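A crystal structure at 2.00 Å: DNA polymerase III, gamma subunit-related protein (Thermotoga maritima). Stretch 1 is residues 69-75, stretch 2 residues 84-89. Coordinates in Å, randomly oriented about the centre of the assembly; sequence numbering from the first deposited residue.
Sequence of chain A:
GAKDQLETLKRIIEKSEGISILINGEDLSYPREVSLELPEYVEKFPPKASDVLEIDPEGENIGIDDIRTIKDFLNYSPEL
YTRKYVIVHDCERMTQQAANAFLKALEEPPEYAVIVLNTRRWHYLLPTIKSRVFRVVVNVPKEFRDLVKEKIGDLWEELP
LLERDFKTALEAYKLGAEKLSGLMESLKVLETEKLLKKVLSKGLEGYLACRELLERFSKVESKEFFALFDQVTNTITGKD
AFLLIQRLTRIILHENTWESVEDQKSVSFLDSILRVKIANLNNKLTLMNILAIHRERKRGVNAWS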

# COMPACT_ATOMS: atom_id res chain seq x y z
N THR A 69 -20.48 8.06 -9.03
CA THR A 69 -19.97 7.11 -10.02
C THR A 69 -20.40 5.71 -9.68
O THR A 69 -20.90 5.00 -10.54
CB THR A 69 -18.45 7.15 -10.14
OG1 THR A 69 -18.05 8.49 -10.46
CG2 THR A 69 -17.98 6.21 -11.28
N ILE A 70 -20.21 5.33 -8.42
CA ILE A 70 -20.58 4.02 -7.93
C ILE A 70 -22.09 3.78 -8.09
O ILE A 70 -22.51 2.71 -8.56
CB ILE A 70 -20.21 3.86 -6.44
CG1 ILE A 70 -18.68 3.91 -6.21
CG2 ILE A 70 -20.75 2.53 -5.90
CD1 ILE A 70 -18.24 4.07 -4.75
N LYS A 71 -22.90 4.74 -7.65
CA LYS A 71 -24.37 4.60 -7.74
C LYS A 71 -24.87 4.42 -9.19
O LYS A 71 -25.78 3.64 -9.42
CB LYS A 71 -25.09 5.74 -7.01
CG LYS A 71 -24.91 5.71 -5.48
CD LYS A 71 -25.77 6.74 -4.72
CE LYS A 71 -25.49 8.19 -5.08
NZ LYS A 71 -26.30 9.15 -4.23
N ASP A 72 -24.26 5.12 -10.15
CA ASP A 72 -24.65 4.99 -11.57
C ASP A 72 -24.29 3.59 -12.07
O ASP A 72 -25.09 2.95 -12.74
CB ASP A 72 -23.95 6.03 -12.44
CG ASP A 72 -24.52 6.08 -13.88
N PHE A 73 -23.09 3.12 -11.69
CA PHE A 73 -22.59 1.80 -12.06
C PHE A 73 -23.50 0.70 -11.49
O PHE A 73 -23.84 -0.24 -12.22
CB PHE A 73 -21.14 1.64 -11.57
CG PHE A 73 -20.52 0.29 -11.85
CD1 PHE A 73 -19.97 0.01 -13.11
CD2 PHE A 73 -20.42 -0.66 -10.86
CE1 PHE A 73 -19.37 -1.22 -13.36
CE2 PHE A 73 -19.84 -1.88 -11.10
CZ PHE A 73 -19.32 -2.17 -12.36
N LEU A 74 -23.90 0.82 -10.22
CA LEU A 74 -24.78 -0.19 -9.61
C LEU A 74 -26.22 -0.23 -10.16
O LEU A 74 -26.90 -1.22 -9.95
CB LEU A 74 -24.83 -0.04 -8.09
CG LEU A 74 -23.58 -0.35 -7.29
CD1 LEU A 74 -23.82 0.01 -5.83
CD2 LEU A 74 -23.17 -1.81 -7.44
N ASN A 75 -26.68 0.80 -10.86
CA ASN A 75 -28.05 0.79 -11.42
C ASN A 75 -28.33 -0.17 -12.60
O ASN A 75 -29.50 -0.36 -12.95
CB ASN A 75 -28.54 2.21 -11.75
CG ASN A 75 -28.80 3.05 -10.51
OD1 ASN A 75 -29.05 2.51 -9.42
ND2 ASN A 75 -28.78 4.37 -10.67
N LYS A 84 -22.67 -8.00 -9.77
CA LYS A 84 -21.86 -6.82 -10.12
C LYS A 84 -21.08 -6.47 -8.83
O LYS A 84 -21.64 -6.51 -7.74
CB LYS A 84 -22.75 -5.69 -10.59
CG LYS A 84 -22.05 -4.39 -10.74
CD LYS A 84 -22.86 -3.36 -11.50
CE LYS A 84 -22.83 -3.59 -12.98
NZ LYS A 84 -23.37 -2.43 -13.73
N TYR A 85 -19.82 -6.08 -8.98
CA TYR A 85 -18.95 -5.80 -7.84
C TYR A 85 -18.37 -4.40 -7.84
O TYR A 85 -18.01 -3.91 -8.89
CB TYR A 85 -17.78 -6.78 -7.83
CG TYR A 85 -18.21 -8.23 -7.70
CD1 TYR A 85 -18.69 -8.93 -8.80
CD2 TYR A 85 -18.07 -8.90 -6.49
CE1 TYR A 85 -19.10 -10.24 -8.69
CE2 TYR A 85 -18.50 -10.22 -6.36
CZ TYR A 85 -19.01 -10.88 -7.48
OH TYR A 85 -19.40 -12.19 -7.43
N VAL A 86 -18.30 -3.76 -6.68
CA VAL A 86 -17.68 -2.46 -6.54
C VAL A 86 -16.61 -2.60 -5.47
O VAL A 86 -16.91 -3.03 -4.38
CB VAL A 86 -18.67 -1.33 -6.13
CG1 VAL A 86 -17.91 -0.03 -5.85
CG2 VAL A 86 -19.71 -1.12 -7.19
N ILE A 87 -15.36 -2.23 -5.80
CA ILE A 87 -14.25 -2.30 -4.87
C ILE A 87 -13.84 -0.87 -4.49
O ILE A 87 -13.57 -0.06 -5.37
CB ILE A 87 -13.09 -3.06 -5.47
CG1 ILE A 87 -13.53 -4.49 -5.83
CG2 ILE A 87 -11.93 -3.11 -4.48
CD1 ILE A 87 -12.65 -5.15 -6.81
N VAL A 88 -13.85 -0.56 -3.20
CA VAL A 88 -13.46 0.78 -2.72
C VAL A 88 -12.27 0.55 -1.81
O VAL A 88 -12.43 0.04 -0.71
CB VAL A 88 -14.57 1.47 -1.94
CG1 VAL A 88 -14.14 2.91 -1.54
CG2 VAL A 88 -15.86 1.47 -2.76
N HIS A 89 -11.08 0.92 -2.27
CA HIS A 89 -9.86 0.70 -1.48
C HIS A 89 -9.64 1.76 -0.43
O HIS A 89 -9.83 2.94 -0.72
CB HIS A 89 -8.63 0.67 -2.38
CG HIS A 89 -8.61 -0.47 -3.36
ND1 HIS A 89 -8.64 -1.78 -2.96
CD2 HIS A 89 -8.39 -0.49 -4.69
CE1 HIS A 89 -8.55 -2.57 -4.02
NE2 HIS A 89 -8.37 -1.81 -5.08

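A helix that packs against a strand usually offers it one stripe of side chains, and the rotamers along that stripe decide how the gap is filled. The pairing of strand 84-88 with the helix that carries Ile70, Phe73 and Leu74 is a compact example. The two run nearly antiparallel, at 168°, with axes 9.6 Å apart at closest approach, a separation that side chains must span.

On the strand, alternation sets the pattern: Lys84 and Val86 point toward the helix, whereas Tyr85 between them points away. On the helix, Phe73 points toward the strand, while Ile70 and Leu74 leave the backbone sideways and depend on their outer atoms to reach it. Both adopt the mt rotamer. In Ile70 this conformation brings CG2 to 3.8 Å from Val86 CG1 and CD1 to 4.0 Å from Val88 CG2, so one side chain touches both Val86, which points toward the helix, and Val88, which leaves the strand sideways. In Leu74 it places CD2 3.5 Å from Val86 CG2. Val86 CG2 also lies 3.8 Å from Phe73 CD2, and Val86, with chi1 at 173°, thus meets three helix residues.

The most instructive conformation belongs to Lys84. Its chi1, chi2 and chi4 are t, but chi3 is m, and this single bend folds an otherwise extended chain across one face of the Phe73 ring, itself set by a t chi1. Lys84 CE lies 4.0 Å from the centroid of the Phe73 ring in a CH-pi contact, and Lys84 NZ lies 4.1 Å from that centroid, only 6° off the ring normal, in a cation-pi arrangement. The ammonium also donates a hydrogen bond from Lys84 NZ to Phe73 O at 2.7 Å. One residue therefore engages both the ring and the carbonyl of the same partner: the aliphatic stem packs while the charged end of this buried residue finds polar company.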